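Local coordinates for protein novel Thermotoga maritima enzyme TM1112 (Thermotoga maritima, PDB 1O5U) that is of unknown function but is a small single-domain protein of the cupin family, probably an enzyme, at residues A[18-22]-A[23-27]; A[70-73]-A[74-78]; A[79-82]-A[83-86]. All coordinates share one frame; numbering follows the deposited sequence.

In the fold
The three contacts come in series along one cupin chain of two antiparallel sheets. Contact 1 (18-27) leads from strand 16-18 into helix 22-28. Contact 2 (70-78) is the turn between strands 69-73 and 77-80, and contact 3 (79-86) the turn between 77-80 and 85-90. Contacts 2 and 3 share strand 77-80, with centres about 15 Å apart on opposite sides of the chain's centre. The chain thus crosses from the four-stranded sheet to strand 77-80 of the five-stranded sheet at contact 2 and returns at contact 3. Contacts 1 and 2 lie closer, about 13 Å between centres, and touch through the salt bridge of Lys-19 and Asp-76. Contacts 1 and 3, about 22 Å apart, do not touch.

Contact 1 of 3, residues A[18-22]-A[23-27]; sequences EKPTP and EKLKE
Glu-18 and Lys-24 reach for each other from opposite directions across the start of helix 22-28. Lys-24 NZ forms a salt bridge with Glu-18 OE2 at 2.7 Å. The ammonium meets that oxygen on its syn side, 24° out of the carboxylate plane. Lys-24 leaves the helix with CG anti to the backbone N (chi1 177°). Its chain then bends at the third and fourth torsions, which brings NZ to the acid. On the way, Lys-24 CD passes Pro-20 CB at 4.1 Å.

Thr-21 is the N-cap. Its side chain stands at about a right angle to that of Lys-24. Thr-21 OG1 lies between the backbone N and the carbonyl carbon (chi1 57°), where it accepts a weak capping bond from Lys-24 N at 3.3 Å. The first helical turns add stronger backbone bonds. Leu-25 N gives a nearly straight bond to Thr-21 O at 3.0 Å, and Lys-26 N reaches Pro-22 O at 2.8 Å.

The apolar side is made by Pro-20 and Leu-25. Their side chains meet at a slant, with Pro-20 CG 3.9 Å from Leu-25 CD1.

This capped helix start lies at the protein surface. Pro-20 and Leu-25 both rest on Tyr-54 of strand 51-55. Pro-20 and Lys-24 touch Leu-77 of strand 77-80, and Glu-18 pairs with Leu-77 through the backbone.

Contact 2 of 3, residues A[70-73]-A[74-78]; sequences YVIE and KGDLV
Asp-76 turns its carboxylate back onto the backbone of Glu-73, at the end of strand 69-73. Asp-76 OD1 accepts a hydrogen bond from Glu-73 N at 2.9 Å. The donor sits above the carboxylate plane, 46° out of it. Asp-76 CG is placed beside its own backbone N and anti to the carbonyl carbon (chi1 -73°), which carries OD1 back across the turn. A water donates to the same OD1 at 2.7 Å and to Val-71 O at 2.8 Å, so it ties the acid to the strand two residues further back. Asp-76 OD2 is held by a salt bridge to Lys-19. The two oxygens thus have separate partners, which fix the rotation of this buried group. The positive charge of Lys-19 probably favours the ionised form.

The turn itself is type II, from Glu-73 to Asp-76. It is closed by Asp-76 N to Glu-73 O at 3.0 Å. Gly-75 takes a positive phi, at which a CB would press on the carbonyl oxygen of Lys-74. An asparagine in place of Asp-76 would probably leave Lys-19 without its opposite charge.

Deeper in, Ile-72 and Val-78 meet at about a right angle. Their CG2 methyls touch at 3.5 Å. With Ile-72 CG1 between the backbone N and the carbonyl carbon (chi1 52°), CG2 stands anti to the carbonyl carbon and meets Val-78.

Ile-17 of strand 16-18 packs against Ile-72, Asp-76 and Val-78. Ile-72 also pairs with Val-60 of strand 58-64, and Asp-76 with Ile-55 of strand 51-55. The turn therefore links the edge strand 69-73 of one sheet to strand 77-80 of the other.

Contact 3 of 3, residues A[79-82]-A[83-86]; sequences TFPK and GLRC
A type II beta turn from Pro-81 to Leu-84 joins strand 77-80 to strand 85-90, and so passes the chain from one sheet of the cupin fold to the other. Leu-84 N closes the turn on Pro-81 O at 3.2 Å. The donor is tilted 30° from the carbonyl plane. Lys-82 and Gly-83 are the two central residues. Gly-83 has a positive phi (92°), at which any CB would clash with Lys-82 O, so the lack of a side chain suits this place.

Leu-84 carries the apolar part of the contact. Its CG is anti to the backbone N (chi1 169°), and the side chain reaches back under the turn. One methyl, Leu-84 CD2, meets both Phe-80 and Pro-81. It comes to the edge of the Phe-80 ring, in the ring plane, with Phe-80 CD2 at 3.9 Å. The same methyl lies 4.0 Å from Pro-81 CD. Leu-84 CB adds to this by approaching Pro-81 CG at 4.1 Å. Phe-80, just before the turn, and Pro-81 and Leu-84, its first and last residues, thus form a small apolar cluster. The Phe-80 side chain is about 5 Å from an unidentified bound molecule. This may mark a pocket, though the molecule probably came from the crystallisation liquor.

Around the turn, Tyr-47 stacks on the Phe-80 ring and touches Leu-84. Asn-50 OD1 accepts a hydrogen bond from Lys-82 N. Val-15 touches both Phe-80 and Leu-84, Phe-80 pairs with Glu-51 of strand 51-55, and Leu-84 packs on Thr-64 of strand 58-64.

Contact 1 of 3, residues A[18-22]-A[23-27]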
loop_
_atom_site.group_PDB
_atom_site.type_symbol
_atom_site.label_atom_id
_atom_site.label_comp_id
_atom_site.label_asym_id
_atom_site.label_seq_id
_atom_site.Cartn_x
_atom_site.Cartn_y
_atom_site.Cartn_z
ATOM N N GLU A 18 5.315 -2.081 7.618
ATOM C CA GLU A 18 5.865 -1.630 8.850
ATOM C C GLU A 18 5.303 -0.306 9.222
ATOM O O GLU A 18 4.791 0.409 8.377
ATOM C CB GLU A 18 7.412 -1.550 8.731
ATOM C CG GLU A 18 7.970 -0.321 8.057
ATOM C CD GLU A 18 9.460 -0.393 7.841
ATOM O OE1 GLU A 18 9.936 -1.491 7.429
ATOM O OE2 GLU A 18 10.155 0.609 8.136
ATOM N N LYS A 19 5.352 -0.002 10.506
ATOM C CA LYS A 19 5.109 1.334 11.000
ATOM C C LYS A 19 6.463 2.018 11.004
ATOM O O LYS A 19 7.322 1.716 11.878
ATOM C CB LYS A 19 4.531 1.290 12.420
ATOM C CG LYS A 19 3.174 0.631 12.480
ATOM C CD LYS A 19 2.107 1.495 11.857
ATOM C CE LYS A 19 0.670 1.042 12.293
ATOM N NZ LYS A 19 -0.346 1.608 11.373
ATOM N N PRO A 20 6.714 2.934 10.048
ATOM C CA PRO A 20 8.072 3.469 9.905
ATOM C C PRO A 20 8.424 4.422 11.034
ATOM O O PRO A 20 7.542 5.052 11.606
ATOM C CB PRO A 20 8.005 4.194 8.545
ATOM C CG PRO A 20 6.622 4.710 8.549
ATOM C CD PRO A 20 5.802 3.526 9.048
ATOM N N THR A 21 9.702 4.538 11.368
ATOM C CA THR A 21 10.119 5.570 12.295
ATOM C C THR A 21 9.980 6.930 11.639
ATOM O O THR A 21 9.988 7.038 10.418
ATOM C CB THR A 21 11.560 5.363 12.739
ATOM O OG1 THR A 21 12.427 5.330 11.587
ATOM C CG2 THR A 21 11.724 4.039 13.432
ATOM N N PRO A 22 9.875 7.992 12.440
ATOM C CA PRO A 22 9.848 9.327 11.865
ATOM C C PRO A 22 11.040 9.607 10.958
ATOM O O PRO A 22 10.877 10.201 9.911
ATOM C CB PRO A 22 9.827 10.220 13.072
ATOM C CG PRO A 22 9.254 9.400 14.119
ATOM C CD PRO A 22 9.694 8.004 13.898
ATOM N N GLU A 23 12.232 9.140 11.322
ATOM C CA GLU A 23 13.389 9.410 10.486
ATOM C C GLU A 23 13.296 8.708 9.128
ATOM O O GLU A 23 13.640 9.302 8.128
ATOM C CB GLU A 23 14.701 9.092 11.224
ATOM C CG GLU A 23 15.934 9.524 10.456
ATOM C CD GLU A 23 16.074 11.030 10.309
ATOM O OE1 GLU A 23 15.452 11.807 11.071
ATOM O OE2 GLU A 23 16.843 11.429 9.429
ATOM N N LYS A 24 12.840 7.462 9.094
ATOM C CA LYS A 24 12.751 6.727 7.860
ATOM C C LYS A 24 11.770 7.405 6.957
ATOM O O LYS A 24 12.006 7.632 5.779
ATOM C CB LYS A 24 12.252 5.296 8.104
ATOM C CG LYS A 24 12.082 4.522 6.789
ATOM C CD LYS A 24 11.711 3.087 7.094
ATOM C CE LYS A 24 12.252 2.080 6.097
ATOM N NZ LYS A 24 12.535 0.849 6.860
ATOM N N LEU A 25 10.643 7.747 7.535
ATOM C CA LEU A 25 9.646 8.444 6.818
ATOM C C LEU A 25 10.185 9.773 6.305
ATOM O O LEU A 25 10.014 10.119 5.156
ATOM C CB LEU A 25 8.484 8.645 7.787
ATOM C CG LEU A 25 7.180 8.913 7.150
ATOM C CD1 LEU A 25 6.829 7.783 6.215
ATOM C CD2 LEU A 25 6.147 9.109 8.264
ATOM N N LYS A 26 10.918 10.489 7.155
ATOM C CA LYS A 26 11.486 11.759 6.770
ATOM C C LYS A 26 12.473 11.631 5.611
ATOM O O LYS A 26 12.426 12.417 4.641
ATOM C CB LYS A 26 12.146 12.414 7.991
ATOM C CG LYS A 26 12.860 13.688 7.736
ATOM C CD LYS A 26 13.390 14.241 9.055
ATOM C CE LYS A 26 14.131 15.534 8.859
ATOM N NZ LYS A 26 14.756 16.028 10.149
ATOM N N GLU A 27 13.383 10.655 5.715
ATOM C CA GLU A 27 14.416 10.457 4.718
ATOM C C GLU A 27 13.903 9.950 3.367
ATOM O O GLU A 27 14.589 10.092 2.355
ATOM C CB GLU A 27 15.486 9.514 5.287
ATOM C CG GLU A 27 16.181 10.141 6.476
ATOM C CD GLU A 27 17.438 9.418 6.912
ATOM O OE1 GLU A 27 17.842 8.499 6.203
ATOM O OE2 GLU A 27 17.991 9.782 7.974
#

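Contact 2 of 3, residues A[70-73]-A[74-78]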
loop_
_atom_site.group_PDB
_atom_site.type_symbol
_atom_site.label_atom_id
_atom_site.label_comp_id
_atom_site.label_asym_id
_atom_site.label_seq_id
_atom_site.Cartn_x
_atom_site.Cartn_y
_atom_site.Cartn_z
ATOM N N TYR A 70 -3.303 -9.897 4.299
ATOM C CA TYR A 70 -2.660 -8.791 5.002
ATOM C C TYR A 70 -3.719 -7.707 5.166
ATOM O O TYR A 70 -4.677 -7.642 4.380
ATOM C CB TYR A 70 -1.583 -8.199 4.107
ATOM C CG TYR A 70 -0.508 -9.151 3.708
ATOM C CD1 TYR A 70 0.580 -9.434 4.554
ATOM C CD2 TYR A 70 -0.596 -9.830 2.505
ATOM C CE1 TYR A 70 1.584 -10.352 4.145
ATOM C CE2 TYR A 70 0.376 -10.748 2.127
ATOM C CZ TYR A 70 1.443 -11.012 2.957
ATOM O OH TYR A 70 2.380 -11.912 2.526
ATOM N N VAL A 71 -3.558 -6.899 6.197
ATOM C CA VAL A 71 -4.336 -5.691 6.361
ATOM C C VAL A 71 -3.325 -4.557 6.380
ATOM O O VAL A 71 -2.234 -4.635 7.062
ATOM C CB VAL A 71 -5.138 -5.736 7.682
ATOM C CG1 VAL A 71 -5.723 -4.356 8.049
ATOM C CG2 VAL A 71 -6.237 -6.742 7.553
ATOM N N ILE A 72 -3.682 -3.498 5.685
ATOM C CA ILE A 72 -2.889 -2.263 5.734
ATOM C C ILE A 72 -3.785 -1.126 6.131
ATOM O O ILE A 72 -4.961 -1.103 5.779
ATOM C CB ILE A 72 -2.197 -1.985 4.419
ATOM C CG1 ILE A 72 -3.161 -2.009 3.260
ATOM C CG2 ILE A 72 -1.137 -3.045 4.160
ATOM C CD1 ILE A 72 -2.481 -1.733 1.887
ATOM N N GLU A 73 -3.252 -0.240 6.933
ATOM C CA GLU A 73 -4.071 0.829 7.481
ATOM C C GLU A 73 -3.258 2.059 7.740
ATOM O O GLU A 73 -2.037 2.066 7.463
ATOM C CB GLU A 73 -4.865 0.355 8.681
ATOM C CG GLU A 73 -4.083 -0.116 9.822
ATOM C CD GLU A 73 -4.898 -0.983 10.797
ATOM O OE1 GLU A 73 -6.111 -1.436 10.578
ATOM O OE2 GLU A 73 -4.254 -1.196 11.800
ATOM N N LYS A 74 -3.929 3.121 8.232
ATOM C CA LYS A 74 -3.284 4.426 8.372
ATOM C C LYS A 74 -1.967 4.273 9.103
ATOM O O LYS A 74 -1.880 3.641 10.174
ATOM C CB LYS A 74 -4.233 5.386 9.125
ATOM C CG LYS A 74 -3.665 6.736 9.400
ATOM C CD LYS A 74 -4.743 7.580 10.115
ATOM C CE LYS A 74 -4.265 8.999 10.386
ATOM N NZ LYS A 74 -5.146 9.668 11.398
ATOM N N GLY A 75 -0.961 4.939 8.589
ATOM C CA GLY A 75 0.371 4.962 9.228
ATOM C C GLY A 75 1.297 3.877 8.796
ATOM O O GLY A 75 2.474 3.902 9.137
ATOM N N ASP A 76 0.817 2.939 7.982
ATOM C CA ASP A 76 1.686 1.897 7.469
ATOM C C ASP A 76 2.476 2.332 6.255
ATOM O O ASP A 76 1.930 3.018 5.378
ATOM C CB ASP A 76 0.853 0.676 7.035
ATOM C CG ASP A 76 0.292 -0.123 8.195
ATOM O OD1 ASP A 76 -0.615 -0.953 7.924
ATOM O OD2 ASP A 76 0.756 -0.039 9.366
ATOM N N LEU A 77 3.709 1.829 6.179
ATOM C CA LEU A 77 4.581 1.888 5.011
ATOM C C LEU A 77 4.589 0.480 4.456
ATOM O O LEU A 77 5.030 -0.461 5.120
ATOM C CB LEU A 77 5.953 2.293 5.401
ATOM C CG LEU A 77 6.920 2.548 4.235
ATOM C CD1 LEU A 77 6.530 3.792 3.419
ATOM C CD2 LEU A 77 8.301 2.701 4.796
ATOM N N VAL A 78 4.126 0.336 3.217
ATOM C CA VAL A 78 3.915 -0.979 2.596
ATOM C C VAL A 78 4.690 -1.085 1.297
ATOM O O VAL A 78 4.727 -0.127 0.531
ATOM C CB VAL A 78 2.430 -1.233 2.281
ATOM C CG1 VAL A 78 2.260 -2.662 1.788
ATOM C CG2 VAL A 78 1.594 -0.882 3.492
HETATM O O HOH W 1 -1.003 -3.244 9.210
#

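Contact 3 of 3, residues A[79-82]-A[83-86]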
loop_
_atom_site.group_PDB
_atom_site.type_symbol
_atom_site.label_atom_id
_atom_site.label_comp_id
_atom_site.label_asym_id
_atom_site.label_seq_id
_atom_site.Cartn_x
_atom_site.Cartn_y
_atom_site.Cartn_z
ATOM N N THR A 79 5.364 -2.230 1.063
ATOM C CA THR A 79 6.080 -2.447 -0.189
ATOM C C THR A 79 5.537 -3.675 -0.882
ATOM O O THR A 79 5.544 -4.768 -0.310
ATOM C CB THR A 79 7.592 -2.559 0.046
ATOM O OG1 THR A 79 8.058 -1.353 0.667
ATOM C CG2 THR A 79 8.365 -2.646 -1.281
ATOM N N PHE A 80 5.083 -3.473 -2.126
ATOM C CA PHE A 80 4.568 -4.522 -2.987
ATOM C C PHE A 80 5.657 -4.838 -4.021
ATOM O O PHE A 80 6.168 -3.901 -4.609
ATOM C CB PHE A 80 3.339 -4.012 -3.717
ATOM C CG PHE A 80 2.218 -3.646 -2.821
ATOM C CD1 PHE A 80 2.018 -2.328 -2.429
ATOM C CD2 PHE A 80 1.359 -4.613 -2.334
ATOM C CE1 PHE A 80 0.952 -1.996 -1.598
ATOM C CE2 PHE A 80 0.311 -4.278 -1.465
ATOM C CZ PHE A 80 0.136 -2.965 -1.107
ATOM N N PRO A 81 5.990 -6.116 -4.243
ATOM C CA PRO A 81 6.993 -6.521 -5.233
ATOM C C PRO A 81 6.460 -6.615 -6.636
ATOM O O PRO A 81 5.306 -7.024 -6.861
ATOM C CB PRO A 81 7.382 -7.935 -4.785
ATOM C CG PRO A 81 6.195 -8.463 -4.131
ATOM C CD PRO A 81 5.442 -7.287 -3.532
ATOM N N LYS A 82 7.325 -6.293 -7.582
ATOM C CA LYS A 82 7.047 -6.530 -8.987
ATOM C C LYS A 82 6.543 -7.955 -9.209
ATOM O O LYS A 82 7.092 -8.918 -8.672
ATOM C CB LYS A 82 8.303 -6.284 -9.803
ATOM C CG LYS A 82 8.056 -6.304 -11.296
ATOM C CD LYS A 82 9.316 -5.883 -12.031
ATOM C CE LYS A 82 9.142 -6.005 -13.531
ATOM N NZ LYS A 82 9.761 -4.809 -14.194
ATOM N N GLY A 83 5.478 -8.084 -9.999
ATOM C CA GLY A 83 4.953 -9.389 -10.372
ATOM C C GLY A 83 3.869 -9.930 -9.444
ATOM O O GLY A 83 3.305 -10.991 -9.717
ATOM N N LEU A 84 3.572 -9.239 -8.348
ATOM C CA LEU A 84 2.517 -9.706 -7.444
ATOM C C LEU A 84 1.144 -9.445 -8.057
ATOM O O LEU A 84 0.842 -8.318 -8.484
ATOM C CB LEU A 84 2.619 -9.018 -6.067
ATOM C CG LEU A 84 1.460 -9.181 -5.065
ATOM C CD1 LEU A 84 1.426 -10.573 -4.520
ATOM C CD2 LEU A 84 1.586 -8.188 -3.934
ATOM N N ARG A 85 0.306 -10.478 -8.059
ATOM C CA ARG A 85 -1.089 -10.326 -8.370
ATOM C C ARG A 85 -1.886 -10.527 -7.090
ATOM O O ARG A 85 -1.678 -11.480 -6.377
ATOM C CB ARG A 85 -1.497 -11.361 -9.409
ATOM C CG ARG A 85 -2.758 -11.017 -10.106
ATOM C CD ARG A 85 -2.990 -11.846 -11.374
ATOM N NE ARG A 85 -2.093 -11.480 -12.489
ATOM C CZ ARG A 85 -0.975 -12.158 -12.856
ATOM N NH1 ARG A 85 -0.248 -11.732 -13.876
ATOM N NH2 ARG A 85 -0.585 -13.278 -12.242
ATOM N N CYS A 86 -2.808 -9.616 -6.814
ATOM C CA CYS A 86 -3.566 -9.667 -5.595
ATOM C C CYS A 86 -4.903 -9.033 -5.795
ATOM O O CYS A 86 -5.212 -8.523 -6.877
ATOM C CB CYS A 86 -2.812 -8.945 -4.473
ATOM S SG CYS A 86 -2.561 -7.186 -4.774
#